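ADP-dependent (S)-NAD(P)H-hydrate dehydratase (Enterococcus faecalis, PDB 2R3B) probably catalyses the ADP-dependent dehydration of the S-form of NAD(P)HX, restoring NAD(P)H from its damaged hydrate and releasing AMP and phosphate. Local coordinates at residues D267-T272 against T279-A284; T64-N69 against G234-G239; S180-E185 against Q193-K198; G200-L205 against T210-A215. One frame throughout, in Å; residues are numbered along the deposited sequence.

Contact 1: D267-T272 against T279-A284; sequences DDLAKT and TKISQA
The Lys280–Ile281 peptide is the flat group on which this contact rests: Leu269 CD1 stands over one of its faces, 3.9 Å from Lys280 C and almost straight above that carbon. The two segments form a helix–loop–helix junction, in which the end of helix 252-269 leans on the start of helix 278-292 after a short connection. Leu269 CD1 also touches Lys280 CB at 3.8 Å and Ile281 CG1 at 4.1 Å, so a single branch meets both side chains as well as the backbone between them. With CG anti to its carbonyl carbon (chi1 -67°), Leu269 reaches out from its helix toward the second one. Leu269 CD2 crosses the lysine chain at a slant, 4.1 Å from Lys280 CE. That chain is otherwise extended but bends at chi3 (72°), and its amine forms a salt bridge with Asp273 of the connecting loop; the aliphatic part is left to pack and the charge is paired elsewhere. Val276, from the same loop, touches both Leu269 and Ile281 and adds to the apolar cluster. The contact is thus plain packing at the periphery of the chain. A second flat group, the Asp268 carboxylate, lies within segment 267-272: Lys271 NZ forms a salt bridge with Asp268 OD1 at 3.1 Å, approaching 48° out of the carboxylate plane.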
loop_
_atom_site.group_PDB
_atom_site.type_symbol
_atom_site.label_atom_id
_atom_site.label_comp_id
_atom_site.label_asym_id
_atom_site.label_seq_id
_atom_site.Cartn_x
_atom_site.Cartn_y
_atom_site.Cartn_z
ATOM N N ASP B 267 6.022 19.376 -14.517
ATOM C CA ASP B 267 5.773 19.811 -15.888
ATOM C C ASP B 267 5.930 18.647 -16.848
ATOM O O ASP B 267 5.139 18.508 -17.779
ATOM C CB ASP B 267 6.738 20.931 -16.268
ATOM C CG ASP B 267 6.340 22.275 -15.697
ATOM O OD1 ASP B 267 5.218 22.434 -15.146
ATOM O OD2 ASP B 267 7.155 23.226 -15.822
ATOM N N ASP B 268 6.944 17.815 -16.620
ATOM C CA ASP B 268 7.166 16.603 -17.409
ATOM C C ASP B 268 5.975 15.643 -17.284
ATOM O O ASP B 268 5.494 15.091 -18.286
ATOM C CB ASP B 268 8.466 15.883 -17.024
ATOM C CG ASP B 268 9.706 16.559 -17.577
ATOM O OD1 ASP B 268 9.544 17.525 -18.376
ATOM O OD2 ASP B 268 10.823 16.104 -17.189
ATOM N N LEU B 269 5.528 15.401 -16.048
ATOM C CA LEU B 269 4.406 14.487 -15.854
ATOM C C LEU B 269 3.107 15.001 -16.479
ATOM O O LEU B 269 2.312 14.212 -16.956
ATOM C CB LEU B 269 4.189 14.200 -14.371
ATOM C CG LEU B 269 5.308 13.413 -13.710
ATOM C CD1 LEU B 269 5.120 13.398 -12.178
ATOM C CD2 LEU B 269 5.369 12.027 -14.261
ATOM N N ALA B 270 2.905 16.320 -16.470
ATOM C CA ALA B 270 1.698 16.909 -16.991
ATOM C C ALA B 270 1.592 16.727 -18.496
ATOM O O ALA B 270 0.526 16.952 -19.070
ATOM C CB ALA B 270 1.622 18.393 -16.616
ATOM N N LYS B 271 2.699 16.367 -19.145
ATOM C CA LYS B 271 2.651 16.115 -20.577
ATOM C C LYS B 271 1.789 14.902 -20.886
ATOM O O LYS B 271 1.170 14.848 -21.955
ATOM C CB LYS B 271 4.038 15.901 -21.145
ATOM C CG LYS B 271 4.902 17.176 -21.165
ATOM C CD LYS B 271 6.345 16.791 -21.544
ATOM C CE LYS B 271 7.331 17.963 -21.326
ATOM N NZ LYS B 271 8.783 17.520 -21.407
ATOM N N THR B 272 1.748 13.948 -19.947
ATOM C CA THR B 272 0.983 12.726 -20.116
ATOM C C THR B 272 -0.246 12.633 -19.180
ATOM O O THR B 272 -1.152 11.867 -19.475
ATOM C CB THR B 272 1.870 11.500 -19.876
ATOM O OG1 THR B 272 2.499 11.586 -18.593
ATOM C CG2 THR B 272 2.935 11.397 -20.956
ATOM N N THR B 279 2.313 12.525 -5.215
ATOM C CA THR B 279 3.181 11.421 -4.892
ATOM C C THR B 279 3.992 10.936 -6.087
ATOM O O THR B 279 5.086 10.409 -5.891
ATOM C CB THR B 279 2.415 10.259 -4.291
ATOM O OG1 THR B 279 1.428 9.845 -5.214
ATOM C CG2 THR B 279 1.733 10.694 -2.996
ATOM N N LYS B 280 3.501 11.151 -7.321
ATOM C CA LYS B 280 4.317 10.819 -8.513
ATOM C C LYS B 280 5.545 11.705 -8.689
ATOM O O LYS B 280 6.584 11.246 -9.216
ATOM C CB LYS B 280 3.497 10.872 -9.802
ATOM C CG LYS B 280 2.601 9.693 -9.964
ATOM C CD LYS B 280 1.870 9.685 -11.296
ATOM C CE LYS B 280 2.800 9.350 -12.481
ATOM N NZ LYS B 280 2.074 9.042 -13.806
ATOM N N ILE B 281 5.470 12.961 -8.227
ATOM C CA ILE B 281 6.629 13.826 -8.256
ATOM C C ILE B 281 7.663 13.262 -7.301
ATOM O O ILE B 281 8.818 13.087 -7.655
ATOM C CB ILE B 281 6.304 15.277 -7.888
ATOM C CG1 ILE B 281 5.358 15.888 -8.950
ATOM C CG2 ILE B 281 7.608 16.114 -7.729
ATOM C CD1 ILE B 281 4.765 17.270 -8.547
ATOM N N SER B 282 7.247 12.936 -6.091
ATOM C CA SER B 282 8.197 12.354 -5.121
ATOM C C SER B 282 8.880 11.078 -5.641
ATOM O O SER B 282 10.099 10.877 -5.468
ATOM C CB SER B 282 7.462 12.086 -3.795
ATOM O OG SER B 282 6.997 13.347 -3.266
ATOM N N GLN B 283 8.098 10.181 -6.240
ATOM C CA GLN B 283 8.621 8.879 -6.673
ATOM C C GLN B 283 9.633 9.037 -7.808
ATOM O O GLN B 283 10.506 8.219 -7.976
ATOM C CB GLN B 283 7.456 7.962 -7.052
ATOM C CG GLN B 283 6.687 7.499 -5.808
ATOM C CD GLN B 283 5.231 7.091 -6.044
ATOM O OE1 GLN B 283 4.703 7.108 -7.185
ATOM N NE2 GLN B 283 4.543 6.763 -4.931
ATOM N N ALA B 284 9.530 10.135 -8.546
ATOM C CA ALA B 284 10.464 10.460 -9.646
ATOM C C ALA B 284 11.767 11.096 -9.202
ATOM O O ALA B 284 12.722 11.196 -10.000
ATOM C CB ALA B 284 9.794 11.345 -10.657
#

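Contact 2: T64-N69 against G234-G239; sequences TEACIN and GDTLAG. With EDO (1,2-ethanediol), chain L.
Ala66 and Cys67 meet Gly239 so closely that backbone lies almost on backbone: Cys67 CA and Gly239 CA are 4.6 Å apart, and the local helix axes approach to 7.4 Å. This is a small-residue helix–helix packing inside the ribokinase-like fold, joining helices 57-70 and 233-247; the axes of segments 64-69 and 234-239 run in roughly the same direction, crossing at -32°. Gly239 puts no side chain between the helices, which leaves room for Ala66 CB, 4.0 Å from Gly239 CA. Ala66 CB also presses on the preceding turn, 3.2 Å from Thr236 O. Thr236 adds its own methyl to the seam: CG2 is anti to the backbone N and faces Ala66 CB, while OG1 turns back to bond Gly232 O. The backbones also meet in a bent CA-H...O contact from Cys67 CA to Gly239 O (3.5 Å, 129° at the hydrogen). Ser282 of helix 278-292 packs on Ala66 and Thr236. The close fit sits beside the predicted substrate site, since Gly234 and Asp235 on the same helix are the expected AMP and (6S)-NADPHX residues. There a 1,2-ethanediol, probably from the crystallisation liquor, donates from O2 to Asp235 OD2 at 2.6 Å.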
loop_
_atom_site.group_PDB
_atom_site.type_symbol
_atom_site.label_atom_id
_atom_site.label_comp_id
_atom_site.label_asym_id
_atom_site.label_seq_id
_atom_site.Cartn_x
_atom_site.Cartn_y
_atom_site.Cartn_z
ATOM N N THR B 64 6.582 13.497 3.770
ATOM C CA THR B 64 7.527 12.435 4.157
ATOM C C THR B 64 8.037 11.690 2.944
ATOM O O THR B 64 9.236 11.482 2.817
ATOM C CB THR B 64 6.850 11.491 5.161
ATOM O OG1 THR B 64 6.429 12.280 6.290
ATOM C CG2 THR B 64 7.806 10.351 5.594
ATOM N N GLU B 65 7.155 11.299 2.040
ATOM C CA GLU B 65 7.575 10.565 0.844
ATOM C C GLU B 65 8.563 11.422 0.008
ATOM O O GLU B 65 9.548 10.918 -0.532
ATOM C CB GLU B 65 6.343 10.155 0.015
ATOM C CG GLU B 65 6.698 9.254 -1.174
ATOM C CD GLU B 65 5.544 8.403 -1.696
ATOM O OE1 GLU B 65 4.372 8.807 -1.475
ATOM O OE2 GLU B 65 5.838 7.337 -2.332
ATOM N N ALA B 66 8.272 12.717 -0.102
ATOM C CA ALA B 66 9.127 13.665 -0.844
ATOM C C ALA B 66 10.506 13.742 -0.188
ATOM O O ALA B 66 11.548 13.688 -0.857
ATOM C CB ALA B 66 8.460 15.079 -0.861
ATOM N N CYS B 67 10.521 13.860 1.128
ATOM C CA CYS B 67 11.792 13.994 1.860
ATOM C C CYS B 67 12.702 12.764 1.725
ATOM O O CYS B 67 13.887 12.880 1.379
ATOM C CB CYS B 67 11.491 14.308 3.329
ATOM S SG CYS B 67 12.922 14.722 4.332
ATOM N N ILE B 68 12.129 11.582 1.938
ATOM C CA ILE B 68 12.862 10.328 1.789
ATOM C C ILE B 68 13.378 10.186 0.382
ATOM O O ILE B 68 14.571 9.951 0.168
ATOM C CB ILE B 68 11.963 9.137 2.113
ATOM C CG1 ILE B 68 11.596 9.185 3.605
ATOM C CG2 ILE B 68 12.653 7.806 1.753
ATOM C CD1 ILE B 68 10.462 8.280 3.919
ATOM N N ASN B 69 12.495 10.362 -0.596
ATOM C CA ASN B 69 12.897 10.206 -1.989
ATOM C C ASN B 69 13.901 11.268 -2.496
ATOM O O ASN B 69 14.587 11.043 -3.481
ATOM C CB ASN B 69 11.663 10.219 -2.883
ATOM C CG ASN B 69 11.051 8.874 -3.039
ATOM O OD1 ASN B 69 11.582 8.053 -3.800
ATOM N ND2 ASN B 69 9.931 8.621 -2.345
ATOM N N GLY B 234 1.811 21.256 -2.560
ATOM C CA GLY B 234 2.594 22.072 -1.673
ATOM C C GLY B 234 3.280 21.307 -0.564
ATOM O O GLY B 234 4.401 21.627 -0.188
ATOM N N ASP B 235 2.600 20.301 -0.023
ATOM C CA ASP B 235 3.193 19.395 0.968
ATOM C C ASP B 235 4.416 18.695 0.378
ATOM O O ASP B 235 5.430 18.499 1.047
ATOM C CB ASP B 235 2.183 18.325 1.371
ATOM C CG ASP B 235 0.872 18.934 1.889
ATOM O OD1 ASP B 235 0.932 19.976 2.584
ATOM O OD2 ASP B 235 -0.206 18.382 1.568
ATOM N N THR B 236 4.289 18.269 -0.866
ATOM C CA THR B 236 5.395 17.642 -1.590
ATOM C C THR B 236 6.598 18.561 -1.742
ATOM O O THR B 236 7.755 18.168 -1.429
ATOM C CB THR B 236 4.900 17.071 -2.925
ATOM O OG1 THR B 236 3.888 16.088 -2.629
ATOM C CG2 THR B 236 6.038 16.395 -3.698
ATOM N N LEU B 237 6.350 19.784 -2.207
ATOM C CA LEU B 237 7.424 20.760 -2.343
ATOM C C LEU B 237 8.152 20.989 -1.024
ATOM O O LEU B 237 9.379 21.053 -0.996
ATOM C CB LEU B 237 6.873 22.093 -2.829
ATOM C CG LEU B 237 7.877 23.233 -2.867
ATOM C CD1 LEU B 237 9.124 22.927 -3.767
ATOM C CD2 LEU B 237 7.166 24.517 -3.278
ATOM N N ALA B 238 7.392 21.138 0.058
ATOM C CA ALA B 238 7.973 21.420 1.373
ATOM C C ALA B 238 8.913 20.303 1.763
ATOM O O ALA B 238 10.003 20.557 2.295
ATOM C CB ALA B 238 6.870 21.613 2.429
ATOM N N GLY B 239 8.527 19.055 1.487
ATOM C CA GLY B 239 9.379 17.925 1.766
ATOM C C GLY B 239 10.663 17.863 0.959
ATOM O O GLY B 239 11.704 17.456 1.468
HETATM C C1 EDO L . -4.584 16.925 2.206
HETATM O O1 EDO L . -4.431 17.127 3.620
HETATM C C2 EDO L . -3.237 17.170 1.535
HETATM O O2 EDO L . -2.784 18.526 1.760
#

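Contact 3: S180-E185 against Q193-K198; sequences SHLPIE and QRQQAK
Leu182 and Ser180 close tightly on the aliphatic part of Gln195, whereas the neighbouring side of the contact is bridged by water. The motif is a helix end followed by a turn: helix 173-180 stops with an ST turn, and the loop then leads into helix 189-199, which packs back against it. On the tight side Leu182 CD1 reaches Gln195 CG at 3.6 Å, and Ser180 CB meets Gln195 CB at 3.9 Å, so the methylene pair of the glutamine is touched by both. A bend at chi2 (-52°) folds the Gln195 chain over this surface, and Trp176 of the preceding helix touches both Leu182 and Gln195. Ser180 OG lies between its own backbone N and carbonyl carbon, from where it accepts Leu182 N at 3.1 Å with an N-H...O angle of 159°; it is also bonded to Trp176 O. This fixes the turn while His181, the first residue past the helix, takes a positive phi (66°).

The looser side is formed by His181 and Lys198, both exposed and not in direct contact. Lys198 extends its whole chain so that NZ reaches a shared water at 3.2 Å. The water donates to Ser180 O at 3.1 Å, and it lies in the ring plane of His181, at the edge, 3.3 Å from ND1.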
loop_
_atom_site.group_PDB
_atom_site.type_symbol
_atom_site.label_atom_id
_atom_site.label_comp_id
_atom_site.label_asym_id
_atom_site.label_seq_id
_atom_site.Cartn_x
_atom_site.Cartn_y
_atom_site.Cartn_z
ATOM N N SER B 180 2.912 39.210 5.705
ATOM C CA SER B 180 3.547 40.477 5.318
ATOM C C SER B 180 2.639 41.694 5.450
ATOM O O SER B 180 3.117 42.834 5.393
ATOM C CB SER B 180 3.991 40.402 3.864
ATOM O OG SER B 180 2.883 40.372 2.997
ATOM N N HIS B 181 1.339 41.441 5.566
ATOM C CA HIS B 181 0.295 42.471 5.527
ATOM C C HIS B 181 0.184 43.164 4.173
ATOM O O HIS B 181 -0.478 44.192 4.066
ATOM C CB HIS B 181 0.471 43.480 6.660
ATOM C CG HIS B 181 0.490 42.840 8.008
ATOM N ND1 HIS B 181 1.649 42.668 8.735
ATOM C CD2 HIS B 181 -0.495 42.251 8.724
ATOM C CE1 HIS B 181 1.368 42.037 9.861
ATOM N NE2 HIS B 181 0.075 41.769 9.876
ATOM N N LEU B 182 0.782 42.584 3.135
ATOM C CA LEU B 182 0.617 43.086 1.774
ATOM C C LEU B 182 -0.612 42.475 1.131
ATOM O O LEU B 182 -0.645 41.268 0.863
ATOM C CB LEU B 182 1.844 42.771 0.909
ATOM C CG LEU B 182 3.155 43.466 1.257
ATOM C CD1 LEU B 182 4.297 42.823 0.517
ATOM C CD2 LEU B 182 3.079 44.973 0.961
ATOM N N PRO B 183 -1.637 43.305 0.844
ATOM C CA PRO B 183 -2.732 42.828 0.012
ATOM C C PRO B 183 -2.194 42.348 -1.312
ATOM O O PRO B 183 -1.195 42.876 -1.791
ATOM C CB PRO B 183 -3.594 44.085 -0.197
ATOM C CG PRO B 183 -3.281 44.953 0.943
ATOM C CD PRO B 183 -1.838 44.707 1.254
ATOM N N ILE B 184 -2.857 41.368 -1.906
ATOM C CA ILE B 184 -2.342 40.714 -3.107
ATOM C C ILE B 184 -2.045 41.720 -4.211
ATOM O O ILE B 184 -1.031 41.613 -4.904
ATOM C CB ILE B 184 -3.289 39.603 -3.615
ATOM C CG1 ILE B 184 -3.387 38.473 -2.569
ATOM C CG2 ILE B 184 -2.771 39.047 -4.941
ATOM C CD1 ILE B 184 -4.190 37.247 -3.017
ATOM N N GLU B 185 -2.932 42.699 -4.361
ATOM C CA GLU B 185 -2.688 43.847 -5.254
ATOM C C GLU B 185 -1.350 44.554 -4.998
ATOM O O GLU B 185 -0.703 45.005 -5.941
ATOM C CB GLU B 185 -3.867 44.864 -5.240
ATOM C CG GLU B 185 -4.723 44.985 -3.925
ATOM C CD GLU B 185 -4.553 46.306 -3.156
ATOM O OE1 GLU B 185 -3.827 47.222 -3.619
ATOM O OE2 GLU B 185 -5.165 46.426 -2.068
ATOM N N GLN B 193 10.056 42.229 -1.541
ATOM C CA GLN B 193 11.437 42.245 -1.058
ATOM C C GLN B 193 11.599 43.008 0.255
ATOM O O GLN B 193 12.361 42.607 1.156
ATOM C CB GLN B 193 12.360 42.836 -2.120
ATOM C CG GLN B 193 13.821 42.788 -1.766
ATOM C CD GLN B 193 14.383 41.390 -1.786
ATOM O OE1 GLN B 193 14.622 40.777 -0.737
ATOM N NE2 GLN B 193 14.590 40.874 -2.969
ATOM N N ARG B 194 10.901 44.122 0.371
ATOM C CA ARG B 194 10.989 44.923 1.586
ATOM C C ARG B 194 10.471 44.133 2.786
ATOM O O ARG B 194 11.010 44.219 3.894
ATOM C CB ARG B 194 10.163 46.185 1.408
ATOM C CG ARG B 194 10.324 47.187 2.543
ATOM C CD ARG B 194 9.755 48.568 2.179
ATOM N NE ARG B 194 10.185 49.002 0.845
ATOM C CZ ARG B 194 9.395 49.106 -0.223
ATOM N NH1 ARG B 194 8.101 48.828 -0.148
ATOM N NH2 ARG B 194 9.908 49.495 -1.387
ATOM N N GLN B 195 9.412 43.371 2.563
ATOM C CA GLN B 195 8.781 42.630 3.652
ATOM C C GLN B 195 9.605 41.379 3.974
ATOM O O GLN B 195 9.700 40.975 5.138
ATOM C CB GLN B 195 7.327 42.310 3.325
ATOM C CG GLN B 195 6.394 43.502 3.346
ATOM C CD GLN B 195 6.504 44.272 4.636
ATOM O OE1 GLN B 195 6.345 43.707 5.723
ATOM N NE2 GLN B 195 6.821 45.561 4.534
ATOM N N GLN B 196 10.247 40.791 2.966
ATOM C CA GLN B 196 11.289 39.802 3.243
ATOM C C GLN B 196 12.365 40.366 4.153
ATOM O O GLN B 196 12.791 39.715 5.102
ATOM C CB GLN B 196 11.972 39.308 1.974
ATOM C CG GLN B 196 13.111 38.320 2.241
ATOM C CD GLN B 196 14.424 38.962 2.582
ATOM O OE1 GLN B 196 14.735 40.060 2.089
ATOM N NE2 GLN B 196 15.232 38.279 3.412
ATOM N N ALA B 197 12.845 41.567 3.822
ATOM C CA ALA B 197 13.942 42.188 4.555
ATOM C C ALA B 197 13.578 42.459 6.009
ATOM O O ALA B 197 14.406 42.299 6.904
ATOM C CB ALA B 197 14.368 43.494 3.858
ATOM N N LYS B 198 12.336 42.830 6.233
ATOM C CA LYS B 198 11.829 43.104 7.573
ATOM C C LYS B 198 11.865 41.855 8.449
ATOM O O LYS B 198 12.231 41.931 9.622
ATOM C CB LYS B 198 10.407 43.669 7.472
ATOM C CG LYS B 198 9.721 43.903 8.803
ATOM C CD LYS B 198 8.404 44.616 8.621
ATOM C CE LYS B 198 7.717 44.874 9.962
ATOM N NZ LYS B 198 6.466 45.678 9.775
HETATM O O HOH W 1 4.619 43.779 7.894
#

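Contact 4: G200-L205 against T210-A215; sequences GSTIVL and TTIFHA. With EDO (1,2-ethanediol), chain O.
Phe213 and Ile203 start side by side on one face of the paired strands, Phe213 CB and Ile203 CB 4.3 Å apart, though the end of Ile203 then turns away while the phenyl ring extends toward Leu205. Leu205 CD2 comes to the ring obliquely, 4.2 Å from Phe213 CE2. Asn192 of helix 189-199 touches Leu205 and Phe213 on this face. Val204 and Ile212 point to the other face: Thr202 CG2 touches Ile212 CG2 at 3.7 Å, and Val204 CG1 touches Thr210 CG2 at the same distance. In both threonines CG2 is anti to the backbone N, which turns the methyl to the hydrophobic neighbour; Thr210 OG1 is used instead by the amide of Ser207. Helix 252-269 covers this second face with Ile252, Ile255 and Val259.

The side chains alternate between faces because the strands are extended; the register pairs Ile203 with Phe213 and Leu205 with Thr211 as antiparallel hydrogen-bonded pairs, and Val204 with Ile212 as a non-hydrogen-bonded one. Ile203 N gives a nearly straight bond to Phe213 O (2.9 Å, 171°), returned by Phe213 N to Ile203 O. Leu205 N bonds Thr211 O at 2.8 Å, and Thr211 N closes the set on Leu205 O. Ala215 N binds O2 of a 1,2-ethanediol, probably from the crystallisation liquor, at 3.0 Å. Together the strands make a β-hairpin in the central mixed sheet of the ribokinase-like fold.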
loop_
_atom_site.group_PDB
_atom_site.type_symbol
_atom_site.label_atom_id
_atom_site.label_comp_id
_atom_site.label_asym_id
_atom_site.label_seq_id
_atom_site.Cartn_x
_atom_site.Cartn_y
_atom_site.Cartn_z
ATOM N N GLY B 200 13.915 39.123 7.731
ATOM C CA GLY B 200 15.258 38.563 7.753
ATOM C C GLY B 200 15.317 37.084 7.396
ATOM O O GLY B 200 16.307 36.398 7.687
ATOM N N SER B 201 14.254 36.592 6.752
ATOM C CA SER B 201 14.105 35.174 6.429
ATOM C C SER B 201 13.945 34.996 4.935
ATOM O O SER B 201 13.798 35.970 4.198
ATOM C CB SER B 201 12.861 34.629 7.152
ATOM O OG SER B 201 13.053 34.715 8.559
ATOM N N THR B 202 13.950 33.750 4.475
ATOM C CA THR B 202 13.707 33.465 3.074
ATOM C C THR B 202 12.219 33.308 2.878
ATOM O O THR B 202 11.527 32.668 3.693
ATOM C CB THR B 202 14.417 32.186 2.650
ATOM O OG1 THR B 202 15.832 32.344 2.827
ATOM C CG2 THR B 202 14.123 31.847 1.193
ATOM N N ILE B 203 11.703 33.894 1.806
ATOM C CA ILE B 203 10.299 33.750 1.460
ATOM C C ILE B 203 10.176 33.048 0.113
ATOM O O ILE B 203 10.574 33.586 -0.904
ATOM C CB ILE B 203 9.527 35.102 1.397
ATOM C CG1 ILE B 203 9.831 35.981 2.633
ATOM C CG2 ILE B 203 8.022 34.851 1.142
ATOM C CD1 ILE B 203 9.430 35.352 3.970
ATOM N N VAL B 204 9.617 31.831 0.115
ATOM C CA VAL B 204 9.292 31.122 -1.114
ATOM C C VAL B 204 7.832 31.431 -1.402
ATOM O O VAL B 204 6.922 30.855 -0.789
ATOM C CB VAL B 204 9.509 29.598 -0.989
ATOM C CG1 VAL B 204 9.199 28.894 -2.295
ATOM C CG2 VAL B 204 10.919 29.284 -0.513
ATOM N N LEU B 205 7.599 32.405 -2.288
ATOM C CA LEU B 205 6.254 32.909 -2.516
ATOM C C LEU B 205 5.671 32.110 -3.653
ATOM O O LEU B 205 5.982 32.328 -4.828
ATOM C CB LEU B 205 6.260 34.419 -2.802
ATOM C CG LEU B 205 4.902 35.062 -3.097
ATOM C CD1 LEU B 205 3.895 34.756 -1.963
ATOM C CD2 LEU B 205 5.082 36.579 -3.334
ATOM N N THR B 210 6.619 30.645 -9.066
ATOM C CA THR B 210 7.124 30.870 -7.738
ATOM C C THR B 210 8.356 31.776 -7.752
ATOM O O THR B 210 9.195 31.665 -8.641
ATOM C CB THR B 210 7.373 29.523 -7.074
ATOM O OG1 THR B 210 6.094 28.884 -6.883
ATOM C CG2 THR B 210 8.117 29.634 -5.717
ATOM N N THR B 211 8.431 32.662 -6.762
ATOM C CA THR B 211 9.511 33.620 -6.595
ATOM C C THR B 211 10.101 33.458 -5.219
ATOM O O THR B 211 9.366 33.331 -4.226
ATOM C CB THR B 211 9.016 35.076 -6.778
ATOM O OG1 THR B 211 8.202 35.159 -7.962
ATOM C CG2 THR B 211 10.210 36.053 -6.916
ATOM N N ILE B 212 11.423 33.433 -5.153
ATOM C CA ILE B 212 12.124 33.296 -3.878
ATOM C C ILE B 212 12.849 34.594 -3.528
ATOM O O ILE B 212 13.767 35.018 -4.251
ATOM C CB ILE B 212 13.116 32.115 -3.887
ATOM C CG1 ILE B 212 12.430 30.825 -4.363
ATOM C CG2 ILE B 212 13.783 31.929 -2.510
ATOM C CD1 ILE B 212 13.400 29.759 -4.725
ATOM N N PHE B 213 12.423 35.195 -2.423
ATOM C CA PHE B 213 13.030 36.415 -1.866
ATOM C C PHE B 213 13.951 36.057 -0.716
ATOM O O PHE B 213 13.611 35.268 0.157
ATOM C CB PHE B 213 11.946 37.381 -1.397
ATOM C CG PHE B 213 11.086 37.859 -2.514
ATOM C CD1 PHE B 213 11.528 38.892 -3.326
ATOM C CD2 PHE B 213 9.886 37.244 -2.821
ATOM C CE1 PHE B 213 10.751 39.311 -4.398
ATOM C CE2 PHE B 213 9.113 37.665 -3.886
ATOM C CZ PHE B 213 9.558 38.702 -4.680
ATOM N N HIS B 214 15.107 36.697 -0.690
ATOM C CA HIS B 214 16.108 36.459 0.333
ATOM C C HIS B 214 17.081 37.657 0.328
ATOM O O HIS B 214 16.790 38.699 -0.267
ATOM C CB HIS B 214 16.831 35.160 0.002
ATOM C CG HIS B 214 17.567 35.199 -1.301
ATOM N ND1 HIS B 214 18.943 35.132 -1.373
ATOM C CD2 HIS B 214 17.126 35.294 -2.576
ATOM C CE1 HIS B 214 19.318 35.190 -2.637
ATOM N NE2 HIS B 214 18.236 35.284 -3.391
ATOM N N ALA B 215 18.213 37.500 1.005
ATOM C CA ALA B 215 19.181 38.603 1.154
ATOM C C ALA B 215 19.863 39.009 -0.147
ATOM O O ALA B 215 20.368 40.126 -0.246
ATOM C CB ALA B 215 20.204 38.270 2.225
HETATM C C1 EDO O . 17.588 35.091 4.987
HETATM O O1 EDO O . 18.831 34.481 5.335
HETATM C C2 EDO O . 17.473 35.163 3.474
HETATM O O2 EDO O . 18.816 35.280 2.952
HETATM O O HOH W 2 5.251 34.045 -6.737
#

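In the fold
From the N terminus, the first segment met is 64-69, but contact 2 closes only at 234-239, joining helices on either end of a long excursion through most of the central sheet. Contacts 3 and 4 both fall within that excursion, one after the other: contact 3 closes a short helix-to-helix link, and contact 4 the hairpin that follows. They touch, with Gln196 NE2 2.8 Å from Ser201 O in a probable hydrogen bond. Contact 1 comes last and lies in series with all the others, so no loops cross. Its second helix returns to contact 2, where Gln283 NE2 lies 3.0 Å from Glu65 OE2, tying the C-terminal helices to helix 57-70.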